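Local atomic coordinates of neuraminidase (Influenza A virus, PDB entry 4K3Y), a protein that has the propeller fold of the influenza neuraminidases, which cleave sialic acid from glycans, although as a neuraminidase-like protein of a bat virus it may act differently. Residues C[236-240]-C[289-293]; C[196-200]-C[265-270]; C[191-195]-C[219-223]; C[17-21]-C[272-276]. All blocks are in the same frame, centred on the assembly; numbering follows the deposited sequence.

All four contacts belong to the six-bladed beta-propeller and join parts of its last three blades. Interaction 4 opens first along the chain, bringing residues near the N-terminus, in the final blade, against the blade before it; interactions 3 and 2 are nested within its loop, and interaction 1 crosses it. Interaction 3 lies where 191-195 enters the blade of strands 197-202 to 230-233. Interaction 2, its centre about 10 Å from that of interaction 3, sets that blade's innermost strand beside strand 268-269 of the next. Interactions 1 and 4, centres about 11 Å apart, use that next blade's neighbouring strands 286-294 and 273-279. Loop, inner-strand and outer-strand contacts together pack the blades side by side into the propeller.

Interaction 1 of 4, residues C[236-240]-C[289-293]; sequences CLGFL and EIYKF
Set segment 236-240 as irregular chain, turning at Gly238 (phi -73°, psi 0°), and facing the extended strand 289-293, with Phe239 opposite Tyr291 (CA to CA 8.6 Å) and Leu237 opposite Phe293 (9.6 Å). No hydrogen bond crosses; side chains make the contact. On the strand, Glu289, Tyr291 and Phe293 point toward the loop. Glu289 lies at the edge of the Phe239 ring, its CD 4.0 Å from Phe239 CZ, while its carboxylate forms a salt bridge with Arg278. Tyr291 (chi1 t) turns its ring edge to the face of Phe239 (chi1 t) in a T-shaped pair, centroids 4.8 Å apart and planes at 71°. Phe293 offers a face to Leu237 (chi1 -98°, between wells; chi2 35°), whose CD2 stands 3.5 Å from the ring centroid, a CH-pi contact almost on the normal; Phe293 CZ is 3.8 Å from Phe239 CB. In this inter-blade connection of the propeller, the loop leaves outer strand 230-233 and, before reaching strand 268-269, covers a face of 286-294, flanked by strands 273-279 and 306-311.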
loop_
_atom_site.group_PDB
_atom_site.type_symbol
_atom_site.label_atom_id
_atom_site.label_comp_id
_atom_site.label_asym_id
_atom_site.label_seq_id
_atom_site.Cartn_x
_atom_site.Cartn_y
_atom_site.Cartn_z
ATOM N N CYS C 236 -9.211 -45.195 -13.933
ATOM C CA CYS C 236 -9.544 -46.600 -13.793
ATOM C C CYS C 236 -9.489 -47.002 -12.318
ATOM O O CYS C 236 -9.342 -48.178 -11.981
ATOM C CB CYS C 236 -8.584 -47.443 -14.646
ATOM S SG CYS C 236 -8.642 -47.064 -16.428
ATOM N N LEU C 237 -9.633 -46.015 -11.440
ATOM C CA LEU C 237 -9.482 -46.243 -10.005
ATOM C C LEU C 237 -10.790 -46.162 -9.211
ATOM O O LEU C 237 -11.533 -45.177 -9.280
ATOM C CB LEU C 237 -8.447 -45.275 -9.429
ATOM C CG LEU C 237 -7.026 -45.815 -9.232
ATOM C CD1 LEU C 237 -6.645 -46.799 -10.318
ATOM C CD2 LEU C 237 -6.036 -44.671 -9.206
ATOM N N GLY C 238 -11.048 -47.216 -8.445
ATOM C CA GLY C 238 -12.256 -47.332 -7.658
ATOM C C GLY C 238 -12.281 -46.429 -6.441
ATOM O O GLY C 238 -13.255 -46.456 -5.686
ATOM N N PHE C 239 -11.216 -45.643 -6.245
ATOM C CA PHE C 239 -11.176 -44.588 -5.213
ATOM C C PHE C 239 -11.886 -43.327 -5.735
ATOM O O PHE C 239 -11.296 -42.499 -6.438
ATOM C CB PHE C 239 -9.731 -44.267 -4.839
ATOM C CG PHE C 239 -9.585 -43.379 -3.625
ATOM C CD1 PHE C 239 -9.851 -43.873 -2.356
ATOM C CD2 PHE C 239 -9.132 -42.062 -3.747
ATOM C CE1 PHE C 239 -9.694 -43.072 -1.225
ATOM C CE2 PHE C 239 -8.980 -41.253 -2.620
ATOM C CZ PHE C 239 -9.262 -41.756 -1.358
ATOM N N LEU C 240 -13.156 -43.193 -5.379
ATOM C CA LEU C 240 -14.038 -42.243 -6.036
ATOM C C LEU C 240 -13.783 -40.797 -5.643
ATOM O O LEU C 240 -13.946 -40.421 -4.476
ATOM C CB LEU C 240 -15.496 -42.615 -5.754
ATOM C CG LEU C 240 -15.892 -43.999 -6.261
ATOM C CD1 LEU C 240 -17.392 -44.212 -6.126
ATOM C CD2 LEU C 240 -15.443 -44.177 -7.704
ATOM N N GLU C 289 -8.886 -35.840 2.242
ATOM C CA GLU C 289 -7.819 -36.829 2.169
ATOM C C GLU C 289 -7.219 -36.759 0.779
ATOM O O GLU C 289 -7.865 -36.294 -0.160
ATOM C CB GLU C 289 -8.329 -38.247 2.506
ATOM C CG GLU C 289 -9.384 -38.825 1.525
ATOM C CD GLU C 289 -10.134 -40.033 2.088
ATOM O OE1 GLU C 289 -9.537 -40.801 2.885
ATOM O OE2 GLU C 289 -11.320 -40.221 1.731
ATOM N N ILE C 290 -5.968 -37.177 0.661
ATOM C CA ILE C 290 -5.329 -37.266 -0.642
ATOM C C ILE C 290 -4.527 -38.567 -0.674
ATOM O O ILE C 290 -3.754 -38.875 0.244
ATOM C CB ILE C 290 -4.495 -35.978 -1.007
ATOM C CG1 ILE C 290 -4.083 -35.991 -2.482
ATOM C CG2 ILE C 290 -3.287 -35.769 -0.058
ATOM C CD1 ILE C 290 -3.518 -34.660 -2.988
ATOM N N TYR C 291 -4.761 -39.347 -1.720
ATOM C CA TYR C 291 -4.267 -40.713 -1.805
ATOM C C TYR C 291 -3.218 -40.806 -2.902
ATOM O O TYR C 291 -3.470 -40.385 -4.037
ATOM C CB TYR C 291 -5.445 -41.625 -2.140
ATOM C CG TYR C 291 -5.252 -43.087 -1.855
ATOM C CD1 TYR C 291 -4.085 -43.570 -1.284
ATOM C CD2 TYR C 291 -6.253 -43.993 -2.159
ATOM C CE1 TYR C 291 -3.926 -44.922 -1.031
ATOM C CE2 TYR C 291 -6.106 -45.332 -1.914
ATOM C CZ TYR C 291 -4.947 -45.797 -1.352
ATOM O OH TYR C 291 -4.833 -47.147 -1.125
ATOM N N LYS C 292 -2.045 -41.343 -2.564
ATOM C CA LYS C 292 -0.967 -41.496 -3.541
ATOM C C LYS C 292 -1.091 -42.849 -4.231
ATOM O O LYS C 292 -1.384 -43.873 -3.589
ATOM C CB LYS C 292 0.405 -41.388 -2.871
ATOM C CG LYS C 292 1.571 -41.270 -3.856
ATOM C CD LYS C 292 2.825 -42.020 -3.382
ATOM C CE LYS C 292 3.606 -41.250 -2.326
ATOM N NZ LYS C 292 5.071 -41.482 -2.446
ATOM N N PHE C 293 -0.880 -42.844 -5.541
ATOM C CA PHE C 293 -0.924 -44.065 -6.329
ATOM C C PHE C 293 0.402 -44.237 -7.059
ATOM O O PHE C 293 0.955 -43.269 -7.594
ATOM C CB PHE C 293 -2.098 -44.030 -7.316
ATOM C CG PHE C 293 -3.457 -44.133 -6.653
ATOM C CD1 PHE C 293 -3.993 -45.375 -6.340
ATOM C CD2 PHE C 293 -4.200 -42.994 -6.349
ATOM C CE1 PHE C 293 -5.238 -45.487 -5.729
ATOM C CE2 PHE C 293 -5.439 -43.103 -5.739
ATOM C CZ PHE C 293 -5.962 -44.357 -5.433
#

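Interaction 2 of 4, residues C[196-200]-C[265-270]; sequences FPTCY and QGFMIE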
loop_
_atom_site.group_PDB
_atom_site.type_symbol
_atom_site.label_atom_id
_atom_site.label_comp_id
_atom_site.label_asym_id
_atom_site.label_seq_id
_atom_site.Cartn_x
_atom_site.Cartn_y
_atom_site.Cartn_z
ATOM N N PHE C 196 -15.909 -26.939 -14.299
ATOM C CA PHE C 196 -14.844 -26.466 -13.393
ATOM C C PHE C 196 -13.500 -27.183 -13.473
ATOM O O PHE C 196 -12.972 -27.577 -12.430
ATOM C CB PHE C 196 -15.317 -26.576 -11.935
ATOM C CG PHE C 196 -16.729 -26.165 -11.740
ATOM C CD1 PHE C 196 -17.124 -24.861 -12.027
ATOM C CD2 PHE C 196 -17.671 -27.074 -11.288
ATOM C CE1 PHE C 196 -18.440 -24.463 -11.859
ATOM C CE2 PHE C 196 -18.998 -26.681 -11.110
ATOM C CZ PHE C 196 -19.377 -25.367 -11.402
ATOM N N PRO C 197 -12.935 -27.357 -14.681
ATOM C CA PRO C 197 -11.628 -28.036 -14.658
ATOM C C PRO C 197 -10.551 -27.241 -13.897
ATOM O O PRO C 197 -10.501 -26.008 -13.997
ATOM C CB PRO C 197 -11.255 -28.145 -16.143
ATOM C CG PRO C 197 -12.098 -27.103 -16.842
ATOM C CD PRO C 197 -13.364 -26.996 -16.046
ATOM N N THR C 198 -9.740 -27.945 -13.110
ATOM C CA THR C 198 -8.542 -27.364 -12.512
ATOM C C THR C 198 -7.368 -28.019 -13.194
ATOM O O THR C 198 -7.370 -29.229 -13.463
ATOM C CB THR C 198 -8.439 -27.587 -10.987
ATOM O OG1 THR C 198 -8.971 -28.876 -10.647
ATOM C CG2 THR C 198 -9.221 -26.553 -10.268
ATOM N N CYS C 199 -6.356 -27.223 -13.476
ATOM C CA CYS C 199 -5.347 -27.678 -14.406
ATOM C C CYS C 199 -3.930 -27.482 -13.893
ATOM O O CYS C 199 -3.690 -26.682 -12.989
ATOM C CB CYS C 199 -5.545 -26.973 -15.755
ATOM S SG CYS C 199 -7.261 -26.990 -16.369
ATOM N N TYR C 200 -2.996 -28.224 -14.479
ATOM C CA TYR C 200 -1.571 -27.994 -14.267
ATOM C C TYR C 200 -0.826 -28.275 -15.563
ATOM O O TYR C 200 -1.339 -28.948 -16.452
ATOM C CB TYR C 200 -1.035 -28.855 -13.121
ATOM C CG TYR C 200 -1.090 -30.346 -13.365
ATOM C CD1 TYR C 200 -2.262 -31.069 -13.155
ATOM C CD2 TYR C 200 0.038 -31.035 -13.780
ATOM C CE1 TYR C 200 -2.301 -32.437 -13.375
ATOM C CE2 TYR C 200 0.005 -32.394 -14.003
ATOM C CZ TYR C 200 -1.166 -33.089 -13.798
ATOM O OH TYR C 200 -1.198 -34.440 -14.014
ATOM N N GLN C 265 -16.207 -29.210 -7.460
ATOM C CA GLN C 265 -14.901 -29.018 -8.075
ATOM C C GLN C 265 -13.842 -29.644 -7.193
ATOM O O GLN C 265 -13.833 -29.459 -5.965
ATOM C CB GLN C 265 -14.630 -27.526 -8.250
ATOM C CG GLN C 265 -13.286 -27.125 -8.787
ATOM C CD GLN C 265 -13.276 -25.637 -9.088
ATOM O OE1 GLN C 265 -13.937 -24.848 -8.387
ATOM N NE2 GLN C 265 -12.573 -25.244 -10.157
ATOM N N GLY C 266 -12.957 -30.396 -7.833
ATOM C CA GLY C 266 -11.890 -31.083 -7.141
ATOM C C GLY C 266 -10.940 -31.566 -8.199
ATOM O O GLY C 266 -11.206 -31.388 -9.397
ATOM N N PHE C 267 -9.855 -32.201 -7.766
ATOM C CA PHE C 267 -8.744 -32.478 -8.664
ATOM C C PHE C 267 -8.191 -33.891 -8.529
ATOM O O PHE C 267 -8.403 -34.585 -7.524
ATOM C CB PHE C 267 -7.607 -31.462 -8.414
ATOM C CG PHE C 267 -7.028 -31.525 -7.010
ATOM C CD1 PHE C 267 -7.565 -30.743 -5.982
ATOM C CD2 PHE C 267 -5.949 -32.364 -6.717
ATOM C CE1 PHE C 267 -7.046 -30.803 -4.686
ATOM C CE2 PHE C 267 -5.421 -32.423 -5.412
ATOM C CZ PHE C 267 -5.973 -31.651 -4.401
ATOM N N MET C 268 -7.484 -34.298 -9.576
ATOM C CA MET C 268 -6.634 -35.473 -9.570
ATOM C C MET C 268 -5.274 -35.014 -10.095
ATOM O O MET C 268 -5.201 -34.075 -10.905
ATOM C CB MET C 268 -7.210 -36.556 -10.480
ATOM C CG MET C 268 -8.514 -37.201 -9.988
ATOM S SD MET C 268 -9.263 -38.277 -11.235
ATOM C CE MET C 268 -10.666 -38.964 -10.332
ATOM N N ILE C 269 -4.198 -35.648 -9.636
ATOM C CA ILE C 269 -2.889 -35.349 -10.199
ATOM C C ILE C 269 -2.330 -36.573 -10.906
ATOM O O ILE C 269 -2.141 -37.620 -10.279
ATOM C CB ILE C 269 -1.866 -34.895 -9.136
ATOM C CG1 ILE C 269 -2.387 -33.681 -8.366
ATOM C CG2 ILE C 269 -0.510 -34.592 -9.803
ATOM C CD1 ILE C 269 -1.509 -33.277 -7.189
ATOM N N GLU C 270 -2.063 -36.442 -12.205
ATOM C CA GLU C 270 -1.511 -37.551 -12.989
ATOM C C GLU C 270 0.008 -37.452 -13.148
ATOM O O GLU C 270 0.539 -36.452 -13.654
ATOM C CB GLU C 270 -2.167 -37.623 -14.368
ATOM C CG GLU C 270 -1.433 -38.519 -15.349
ATOM C CD GLU C 270 -1.731 -39.993 -15.146
ATOM O OE1 GLU C 270 -2.352 -40.350 -14.123
ATOM O OE2 GLU C 270 -1.346 -40.798 -16.023
#
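Two hydrogen bonds tie the ends of these nearly codirectional segments, whose end-to-end directions differ by 29°. At the first end, Gln265 NE2 reaches Phe196 O at 3.3 Å, a weak bond with a bent angle; the same amide also gives a hydrogen bond to Ala146 O. At the other end the phenol of Tyr200 donates to the main chain, OH to Glu270 O at 2.7 Å, while the Glu270 carboxylate turns off to Thr296 and Leu297. The backbones themselves do not pair: CA atoms are 5.9 Å apart at Phe196 and Gln265 but 8.5 Å apart at Tyr200 and Ile269, so the segments splay and side chains fill the gap. Among the van der Waals contacts, Thr198 CG2 lies 3.6 Å from Gln265 NE2 and Thr198 OG1 3.7 Å from Phe267 CB. Further on, Tyr200 CZ meets Ile269 CG2 at 4.3 Å. The Phe267 ring itself leads away to pack on Phe336. Phe196, with positive phi, marks the corner at which the chain turns into the blade. Strand 197-202 and the short strand 268-269, reached through the loop 265-267, are the innermost strands of two consecutive propeller blades, close to the centre of the chain; 197-202 pairs outward with 205-211, 268-269 with 273-279, and strand 315-322 of the following blade touches Tyr200 and Phe267.

Interaction 3 of 4, residues C[191-195]-C[219-223]; sequences GFNFE and RPFLE
No hydrogen bond crosses this contact; it is made mostly by side chains, with Phe194 and Pro220 the nearest CA pair at 6.7 Å. Segment 191-195 is irregular and mostly extended; Gly191 starts it at phi 97°, psi -8°, where a CB would collide with the preceding carbonyl. Opposite, Arg219 and Pro220 are extended loop leading into strand 221-223. Place Phe194 in t (chi1 -162°, chi2 70°): its CA-to-CB bond runs sideways, but the ring swings over to 219-223 and sets its edge against Pro220, CD1 of Phe194 coming 3.4 Å from CG of Pro220. CZ of Phe194 also lies 3.7 Å from CB of Leu222, which points toward the loop with chi1 between wells at -141° and chi2 t. The carbonyl O of Asn193 touches CG of Pro220 (C-gamma endo) at 3.6 Å. Phe192 takes chi1 p and touches more lightly, its CD2 4.3 Å from Pro220 CB. The Pro220 side chain is about 8 Å from the calcium ion held by Asn212, Asp216 and Gly262. As a crossover between propeller blades, the segment runs from outer strand 180-187 to inner strand 197-202; strand 221-224 lies between 205-211 and 230-233, and Phe232 of the latter meets Phe192 and Phe194 edge-to-face.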
loop_
_atom_site.group_PDB
_atom_site.type_symbol
_atom_site.label_atom_id
_atom_site.label_comp_id
_atom_site.label_asym_id
_atom_site.label_seq_id
_atom_site.Cartn_x
_atom_site.Cartn_y
_atom_site.Cartn_z
ATOM N N GLY C 191 -21.755 -37.773 -23.954
ATOM C CA GLY C 191 -21.944 -38.823 -22.971
ATOM C C GLY C 191 -21.461 -38.502 -21.571
ATOM O O GLY C 191 -21.703 -39.284 -20.654
ATOM N N PHE C 192 -20.770 -37.372 -21.400
ATOM C CA PHE C 192 -20.392 -36.907 -20.059
ATOM C C PHE C 192 -20.467 -35.393 -19.885
ATOM O O PHE C 192 -20.718 -34.648 -20.837
ATOM C CB PHE C 192 -18.999 -37.404 -19.656
ATOM C CG PHE C 192 -17.884 -36.862 -20.507
ATOM C CD1 PHE C 192 -17.624 -37.407 -21.754
ATOM C CD2 PHE C 192 -17.085 -35.820 -20.056
ATOM C CE1 PHE C 192 -16.598 -36.918 -22.542
ATOM C CE2 PHE C 192 -16.049 -35.323 -20.842
ATOM C CZ PHE C 192 -15.807 -35.876 -22.087
ATOM N N ASN C 193 -20.240 -34.959 -18.648
ATOM C CA ASN C 193 -20.235 -33.543 -18.283
ATOM C C ASN C 193 -18.854 -33.138 -17.725
ATOM O O ASN C 193 -18.211 -33.927 -17.024
ATOM C CB ASN C 193 -21.361 -33.270 -17.279
ATOM C CG ASN C 193 -21.327 -31.858 -16.721
ATOM O OD1 ASN C 193 -21.270 -30.874 -17.475
ATOM N ND2 ASN C 193 -21.354 -31.746 -15.386
ATOM N N PHE C 194 -18.400 -31.919 -18.034
ATOM C CA PHE C 194 -17.034 -31.500 -17.710
ATOM C C PHE C 194 -16.949 -30.072 -17.144
ATOM O O PHE C 194 -16.470 -29.148 -17.824
ATOM C CB PHE C 194 -16.157 -31.615 -18.966
ATOM C CG PHE C 194 -14.680 -31.640 -18.679
ATOM C CD1 PHE C 194 -14.104 -32.747 -18.065
ATOM C CD2 PHE C 194 -13.858 -30.567 -19.035
ATOM C CE1 PHE C 194 -12.728 -32.792 -17.797
ATOM C CE2 PHE C 194 -12.488 -30.607 -18.775
ATOM C CZ PHE C 194 -11.923 -31.724 -18.151
ATOM N N GLU C 195 -17.400 -29.886 -15.905
ATOM C CA GLU C 195 -17.438 -28.539 -15.301
ATOM C C GLU C 195 -16.228 -28.227 -14.426
ATOM O O GLU C 195 -15.603 -29.136 -13.883
ATOM C CB GLU C 195 -18.715 -28.341 -14.472
ATOM C CG GLU C 195 -20.013 -28.555 -15.242
ATOM C CD GLU C 195 -20.417 -27.364 -16.098
ATOM O OE1 GLU C 195 -20.027 -26.213 -15.787
ATOM O OE2 GLU C 195 -21.143 -27.587 -17.085
ATOM N N ARG C 219 -14.017 -38.648 -11.580
ATOM C CA ARG C 219 -13.825 -37.348 -12.222
ATOM C C ARG C 219 -13.287 -37.485 -13.646
ATOM O O ARG C 219 -12.386 -38.283 -13.893
ATOM C CB ARG C 219 -12.923 -36.444 -11.367
ATOM C CG ARG C 219 -13.460 -36.169 -9.953
ATOM C CD ARG C 219 -12.544 -35.235 -9.174
ATOM N NE ARG C 219 -13.181 -34.699 -7.972
ATOM C CZ ARG C 219 -14.109 -33.743 -7.975
ATOM N NH1 ARG C 219 -14.519 -33.204 -9.115
ATOM N NH2 ARG C 219 -14.635 -33.326 -6.832
ATOM N N PRO C 220 -13.849 -36.712 -14.594
ATOM C CA PRO C 220 -13.322 -36.746 -15.967
ATOM C C PRO C 220 -11.968 -36.042 -16.064
ATOM O O PRO C 220 -11.681 -35.139 -15.260
ATOM C CB PRO C 220 -14.391 -35.988 -16.769
ATOM C CG PRO C 220 -15.051 -35.074 -15.761
ATOM C CD PRO C 220 -15.044 -35.851 -14.470
ATOM N N PHE C 221 -11.156 -36.449 -17.040
ATOM C CA PHE C 221 -9.798 -35.932 -17.199
ATOM C C PHE C 221 -9.490 -35.474 -18.631
ATOM O O PHE C 221 -9.941 -36.083 -19.596
ATOM C CB PHE C 221 -8.799 -37.006 -16.791
ATOM C CG PHE C 221 -7.466 -36.465 -16.382
ATOM C CD1 PHE C 221 -7.277 -35.971 -15.101
ATOM C CD2 PHE C 221 -6.396 -36.459 -17.265
ATOM C CE1 PHE C 221 -6.046 -35.470 -14.702
ATOM C CE2 PHE C 221 -5.156 -35.959 -16.876
ATOM C CZ PHE C 221 -4.983 -35.464 -15.591
ATOM N N LEU C 222 -8.699 -34.412 -18.754
ATOM C CA LEU C 222 -8.320 -33.863 -20.046
ATOM C C LEU C 222 -6.813 -33.621 -20.084
ATOM O O LEU C 222 -6.199 -33.275 -19.066
ATOM C CB LEU C 222 -9.027 -32.519 -20.270
ATOM C CG LEU C 222 -9.590 -32.104 -21.634
ATOM C CD1 LEU C 222 -9.636 -30.585 -21.739
ATOM C CD2 LEU C 222 -8.837 -32.706 -22.807
ATOM N N GLU C 223 -6.218 -33.818 -21.257
ATOM C CA GLU C 223 -4.870 -33.329 -21.532
ATOM C C GLU C 223 -4.855 -32.742 -22.945
ATOM O O GLU C 223 -5.606 -33.188 -23.818
ATOM C CB GLU C 223 -3.811 -34.423 -21.342
ATOM C CG GLU C 223 -3.799 -35.521 -22.401
ATOM C CD GLU C 223 -2.740 -36.584 -22.126
ATOM O OE1 GLU C 223 -2.308 -36.705 -20.953
ATOM O OE2 GLU C 223 -2.340 -37.288 -23.087
#

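Interaction 4 of 4, residues C[17-21]-C[272-276]; sequences SINGW and SNSWI
Trp275, on extended strand 273-276, is the hub: its CA-to-CB bond points toward 17-21, chi1 m with chi2 90° sets the indole against Ile18 and Trp21, and it buries more surface than any other residue here. Trp21, also m with chi2 89°, meets it edge-on, NE1 of Trp21 lying 3.3 Å from CZ3 of Trp275 over the ring face. The pair is T-shaped, with the five-membered ring of Trp21 4.4 Å from the six-membered ring of Trp275 between centroids and planes at 77°. Strand 20-26, from near the N-terminus, completes the propeller's last blade as its outer strand beside 349-359, and this contact packs it against 273-279 of the blade before. A classic beta bulge, Asn19 and Gly20 opposite Thr359, leads into strand 20-26. Ile18 (chi1 m, chi2 t), its CA 7.7 Å from that of Asn273, puts its O at the Trp275 ring edge, 3.4 Å from CZ2; Ile18 CG2 makes an apolar contact with Trp275 CZ2 at 3.5 Å. Asn19 OD1 takes its hydrogen bond from Lys292.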
loop_
_atom_site.group_PDB
_atom_site.type_symbol
_atom_site.label_atom_id
_atom_site.label_comp_id
_atom_site.label_asym_id
_atom_site.label_seq_id
_atom_site.Cartn_x
_atom_site.Cartn_y
_atom_site.Cartn_z
ATOM N N SER C 17 9.360 -33.950 -7.415
ATOM C CA SER C 17 8.807 -35.157 -6.838
ATOM C C SER C 17 7.955 -34.788 -5.635
ATOM O O SER C 17 8.287 -33.872 -4.881
ATOM C CB SER C 17 9.900 -36.145 -6.447
ATOM O OG SER C 17 9.826 -37.305 -7.264
ATOM N N ILE C 18 6.839 -35.483 -5.474
ATOM C CA ILE C 18 5.965 -35.227 -4.344
ATOM C C ILE C 18 5.663 -36.512 -3.601
ATOM O O ILE C 18 5.252 -37.509 -4.203
ATOM C CB ILE C 18 4.658 -34.550 -4.786
ATOM C CG1 ILE C 18 4.972 -33.172 -5.377
ATOM C CG2 ILE C 18 3.703 -34.407 -3.605
ATOM C CD1 ILE C 18 3.947 -32.691 -6.353
ATOM N N ASN C 19 5.889 -36.495 -2.291
ATOM C CA ASN C 19 5.530 -37.632 -1.456
ATOM C C ASN C 19 4.766 -37.202 -0.219
ATOM O O ASN C 19 4.323 -38.041 0.573
ATOM C CB ASN C 19 6.766 -38.451 -1.094
ATOM C CG ASN C 19 7.381 -39.112 -2.304
ATOM O OD1 ASN C 19 6.999 -40.222 -2.677
ATOM N ND2 ASN C 19 8.319 -38.419 -2.949
ATOM N N GLY C 20 4.593 -35.891 -0.077
ATOM C CA GLY C 20 3.840 -35.339 1.031
ATOM C C GLY C 20 3.312 -33.963 0.708
ATOM O O GLY C 20 3.575 -33.418 -0.368
ATOM N N TRP C 21 2.558 -33.395 1.640
ATOM C CA TRP C 21 2.018 -32.059 1.460
ATOM C C TRP C 21 2.111 -31.281 2.780
ATOM O O TRP C 21 1.932 -31.851 3.862
ATOM C CB TRP C 21 0.570 -32.160 0.978
ATOM C CG TRP C 21 0.411 -33.010 -0.267
ATOM C CD1 TRP C 21 0.205 -34.369 -0.317
ATOM C CD2 TRP C 21 0.459 -32.566 -1.636
ATOM N NE1 TRP C 21 0.119 -34.790 -1.629
ATOM C CE2 TRP C 21 0.271 -33.707 -2.458
ATOM C CE3 TRP C 21 0.636 -31.319 -2.246
ATOM C CZ2 TRP C 21 0.261 -33.636 -3.855
ATOM C CZ3 TRP C 21 0.619 -31.248 -3.636
ATOM C CH2 TRP C 21 0.431 -32.403 -4.424
ATOM N N SER C 272 4.072 -39.870 -12.501
ATOM C CA SER C 272 4.763 -41.104 -12.172
ATOM C C SER C 272 4.064 -41.589 -10.920
ATOM O O SER C 272 3.685 -42.763 -10.790
ATOM C CB SER C 272 6.216 -40.785 -11.866
ATOM O OG SER C 272 6.317 -39.478 -11.317
ATOM N N ASN C 273 3.891 -40.640 -10.005
ATOM C CA ASN C 273 3.041 -40.805 -8.843
ATOM C C ASN C 273 1.777 -40.016 -9.058
ATOM O O ASN C 273 1.820 -38.845 -9.448
ATOM C CB ASN C 273 3.751 -40.319 -7.582
ATOM C CG ASN C 273 4.626 -41.385 -6.968
ATOM O OD1 ASN C 273 4.717 -42.508 -7.487
ATOM N ND2 ASN C 273 5.280 -41.047 -5.861
ATOM N N SER C 274 0.651 -40.664 -8.811
ATOM C CA SER C 274 -0.637 -40.016 -8.985
ATOM C C SER C 274 -1.334 -39.756 -7.660
ATOM O O SER C 274 -1.019 -40.363 -6.639
ATOM C CB SER C 274 -1.535 -40.831 -9.913
ATOM O OG SER C 274 -1.166 -40.627 -11.264
ATOM N N TRP C 275 -2.283 -38.838 -7.683
ATOM C CA TRP C 275 -2.980 -38.462 -6.471
ATOM C C TRP C 275 -4.454 -38.242 -6.759
ATOM O O TRP C 275 -4.827 -37.746 -7.832
ATOM C CB TRP C 275 -2.405 -37.158 -5.908
ATOM C CG TRP C 275 -0.933 -37.157 -5.582
ATOM C CD1 TRP C 275 0.095 -36.820 -6.424
ATOM C CD2 TRP C 275 -0.330 -37.441 -4.304
ATOM N NE1 TRP C 275 1.299 -36.898 -5.756
ATOM C CE2 TRP C 275 1.067 -37.276 -4.455
ATOM C CE3 TRP C 275 -0.834 -37.825 -3.052
ATOM C CZ2 TRP C 275 1.969 -37.491 -3.401
ATOM C CZ3 TRP C 275 0.067 -38.035 -2.001
ATOM C CH2 TRP C 275 1.451 -37.867 -2.186
ATOM N N ILE C 276 -5.287 -38.610 -5.793
ATOM C CA ILE C 276 -6.682 -38.216 -5.803
ATOM C C ILE C 276 -6.986 -37.524 -4.491
ATOM O O ILE C 276 -6.807 -38.115 -3.420
ATOM C CB ILE C 276 -7.603 -39.409 -5.913
ATOM C CG1 ILE C 276 -7.308 -40.176 -7.200
ATOM C CG2 ILE C 276 -9.051 -38.939 -5.878
ATOM C CD1 ILE C 276 -8.036 -41.466 -7.280
#